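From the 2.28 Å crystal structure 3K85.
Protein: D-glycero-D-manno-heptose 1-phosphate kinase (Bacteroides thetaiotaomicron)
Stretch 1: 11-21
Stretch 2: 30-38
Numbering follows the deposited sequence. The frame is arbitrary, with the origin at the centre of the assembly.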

# COMPACT_ATOMS: atom_id res chain seq x y z
N ARG A 11 -15.57 7.69 -4.54
CA ARG A 11 -14.28 8.12 -4.05
C ARG A 11 -14.13 9.61 -3.90
O ARG A 11 -14.92 10.38 -4.44
N LEU A 12 -13.10 10.01 -3.17
CA LEU A 12 -12.78 11.41 -2.95
C LEU A 12 -11.49 11.64 -3.71
O LEU A 12 -10.55 10.84 -3.61
N GLY A 13 -11.45 12.72 -4.49
CA GLY A 13 -10.25 13.04 -5.23
C GLY A 13 -9.38 13.86 -4.30
O GLY A 13 -9.58 15.06 -4.15
N LEU A 14 -8.41 13.21 -3.68
CA LEU A 14 -7.55 13.92 -2.75
C LEU A 14 -6.58 14.86 -3.44
O LEU A 14 -6.38 15.98 -2.97
N ALA A 15 -5.99 14.43 -4.55
CA ALA A 15 -5.03 15.28 -5.26
C ALA A 15 -4.66 14.77 -6.65
O ALA A 15 -4.79 13.58 -6.96
N GLY A 16 -4.18 15.70 -7.49
CA GLY A 16 -3.76 15.38 -8.84
C GLY A 16 -4.92 15.32 -9.81
O GLY A 16 -4.73 15.02 -10.99
N GLY A 17 -6.11 15.63 -9.32
CA GLY A 17 -7.28 15.58 -10.17
C GLY A 17 -7.10 16.34 -11.47
O GLY A 17 -6.85 17.54 -11.47
N GLY A 18 -7.22 15.63 -12.58
CA GLY A 18 -7.08 16.27 -13.88
C GLY A 18 -5.90 15.74 -14.66
O GLY A 18 -5.96 15.65 -15.89
N SER A 19 -4.83 15.39 -13.95
CA SER A 19 -3.62 14.89 -14.58
C SER A 19 -3.88 13.54 -15.22
O SER A 19 -3.04 13.04 -15.98
N ASP A 20 -5.03 12.96 -14.93
CA ASP A 20 -5.39 11.65 -15.47
C ASP A 20 -6.11 11.72 -16.80
O ASP A 20 -6.29 10.70 -17.46
N VAL A 21 -6.51 12.92 -17.19
CA VAL A 21 -7.24 13.13 -18.44
C VAL A 21 -6.35 13.22 -19.66
O VAL A 21 -5.30 13.86 -19.64
N GLY A 30 0.30 11.23 -15.83
CA GLY A 30 -0.53 11.67 -14.72
C GLY A 30 -0.20 11.08 -13.36
O GLY A 30 0.43 10.02 -13.26
N LEU A 31 -0.64 11.77 -12.31
CA LEU A 31 -0.41 11.31 -10.95
C LEU A 31 -1.65 11.60 -10.12
O LEU A 31 -2.14 12.74 -10.09
N ILE A 32 -2.17 10.57 -9.46
CA ILE A 32 -3.37 10.72 -8.67
C ILE A 32 -3.38 10.04 -7.30
O ILE A 32 -2.96 8.89 -7.14
N LEU A 33 -3.89 10.77 -6.32
CA LEU A 33 -4.04 10.23 -4.98
C LEU A 33 -5.52 10.34 -4.64
O LEU A 33 -6.04 11.44 -4.47
N ASN A 34 -6.20 9.21 -4.57
CA ASN A 34 -7.61 9.20 -4.22
C ASN A 34 -7.93 8.07 -3.25
O ASN A 34 -7.11 7.18 -3.00
N ALA A 35 -9.13 8.10 -2.71
CA ALA A 35 -9.52 7.10 -1.72
C ALA A 35 -11.01 6.86 -1.76
O ALA A 35 -11.79 7.80 -1.80
N THR A 36 -11.41 5.59 -1.74
CA THR A 36 -12.82 5.25 -1.77
C THR A 36 -13.47 5.51 -0.41
O THR A 36 -12.81 5.49 0.62
N ILE A 37 -14.77 5.79 -0.43
CA ILE A 37 -15.54 6.09 0.78
C ILE A 37 -16.79 5.21 0.89
O ILE A 37 -17.22 4.61 -0.10
N ASN A 38 -17.38 5.15 2.08
CA ASN A 38 -18.56 4.31 2.31
C ASN A 38 -19.88 4.66 1.63
O ASN A 38 -20.95 4.39 2.19

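The strand of stretch 1 and that of stretch 2 run antiparallel, and backbone hydrogen bonds pair Leu 12 with Ala 35 and Ala 15 with Leu 33.

Leu 12, Ala 15, Leu 33 and Ala 35 share one face; Leu 14 and Ile 37 point toward the other strand and join them. Leu 12 has an off-rotamer chi1 of -113°; its CD1 lies 3.9 Å from CD1 of Ile 37, which is p, t. Leu 14 is m, t. Its CD1 is 4.1 Å from Ala 35 CB, and its CB is 4.4 Å from CG of Leu 33 (t, p). Ala 15 CB sits 4.5 Å from Leu 33 CB.

On the other face, Arg 11 (chi1 p) and Thr 36 (p) meet at their bases, with Arg 11 CB 4.2 Å from Thr 36 CG2. The end of Arg 11 leads away, to partners elsewhere in the structure. Asn 34 (p) places CB 3.3 Å from Leu 12 O.

Beyond the first strand, Ile 32 (m, t) starts sideways, but its end reaches the loop. Its CD1 is 3.3 Å from CG of Asp 20 (p).

Ser 19 (p) provides the polar side-chain link. Its OG lies 2.8 Å from Leu 31 O and 2.9 Å from Gly 16 O, two acceptors competing for one proton.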

# COMPACT_ATOMS: atom_id res chain seq x y z
CB ARG A 11 -13.19 7.59 -4.99
CG ARG A 11 -13.33 8.08 -6.42
CD ARG A 11 -12.89 9.53 -6.54
NE ARG A 11 -13.09 10.09 -7.87
CZ ARG A 11 -13.70 11.25 -8.10
NH1 ARG A 11 -14.16 11.96 -7.08
NH2 ARG A 11 -13.83 11.71 -9.34
CB LEU A 12 -12.52 11.67 -1.48
CG LEU A 12 -13.50 12.55 -0.72
CD1 LEU A 12 -14.93 12.30 -1.18
CD2 LEU A 12 -13.35 12.25 0.77
CB LEU A 14 -6.80 12.92 -1.86
CG LEU A 14 -7.77 12.08 -1.01
CD1 LEU A 14 -7.02 11.08 -0.17
CD2 LEU A 14 -8.59 13.00 -0.13
CB ALA A 15 -3.77 15.44 -4.43
CB SER A 19 -2.48 14.77 -13.56
OG SER A 19 -2.72 13.73 -12.63
CB ASP A 20 -6.29 10.91 -14.47
CG ASP A 20 -7.53 11.70 -14.10
OD1 ASP A 20 -7.39 12.87 -13.69
OD2 ASP A 20 -8.65 11.14 -14.21
CB VAL A 21 -8.06 14.42 -18.37
CG1 VAL A 21 -8.79 14.66 -19.68
CG2 VAL A 21 -9.05 14.35 -17.20
CB LEU A 31 0.82 12.00 -10.34
CG LEU A 31 2.16 11.50 -10.88
CD1 LEU A 31 3.30 12.26 -10.24
CD2 LEU A 31 2.29 10.01 -10.61
CB ILE A 32 -4.58 10.22 -9.46
CG1 ILE A 32 -5.04 11.34 -10.40
CG2 ILE A 32 -5.71 9.79 -8.51
CD1 ILE A 32 -6.29 11.03 -11.16
CB LEU A 33 -3.23 11.03 -3.95
CG LEU A 33 -3.30 10.41 -2.55
CD1 LEU A 33 -2.61 9.05 -2.57
CD2 LEU A 33 -2.63 11.31 -1.54
CB ASN A 34 -8.49 9.08 -5.48
CG ASN A 34 -8.18 7.84 -6.30
OD1 ASN A 34 -7.72 6.83 -5.77
ND2 ASN A 34 -8.44 7.92 -7.61
CB ALA A 35 -9.12 7.58 -0.33
CB THR A 36 -13.01 3.80 -2.17
OG1 THR A 36 -12.11 2.98 -1.42
CG2 THR A 36 -12.74 3.63 -3.67
CB ILE A 37 -15.97 7.57 0.79
CG1 ILE A 37 -16.86 7.87 -0.42
CG2 ILE A 37 -14.74 8.47 0.77
CD1 ILE A 37 -17.38 9.31 -0.44
CB ASN A 38 -18.79 4.14 3.82
CG ASN A 38 -18.98 5.46 4.53
OD1 ASN A 38 -18.85 6.53 3.93
ND2 ASN A 38 -19.26 5.40 5.82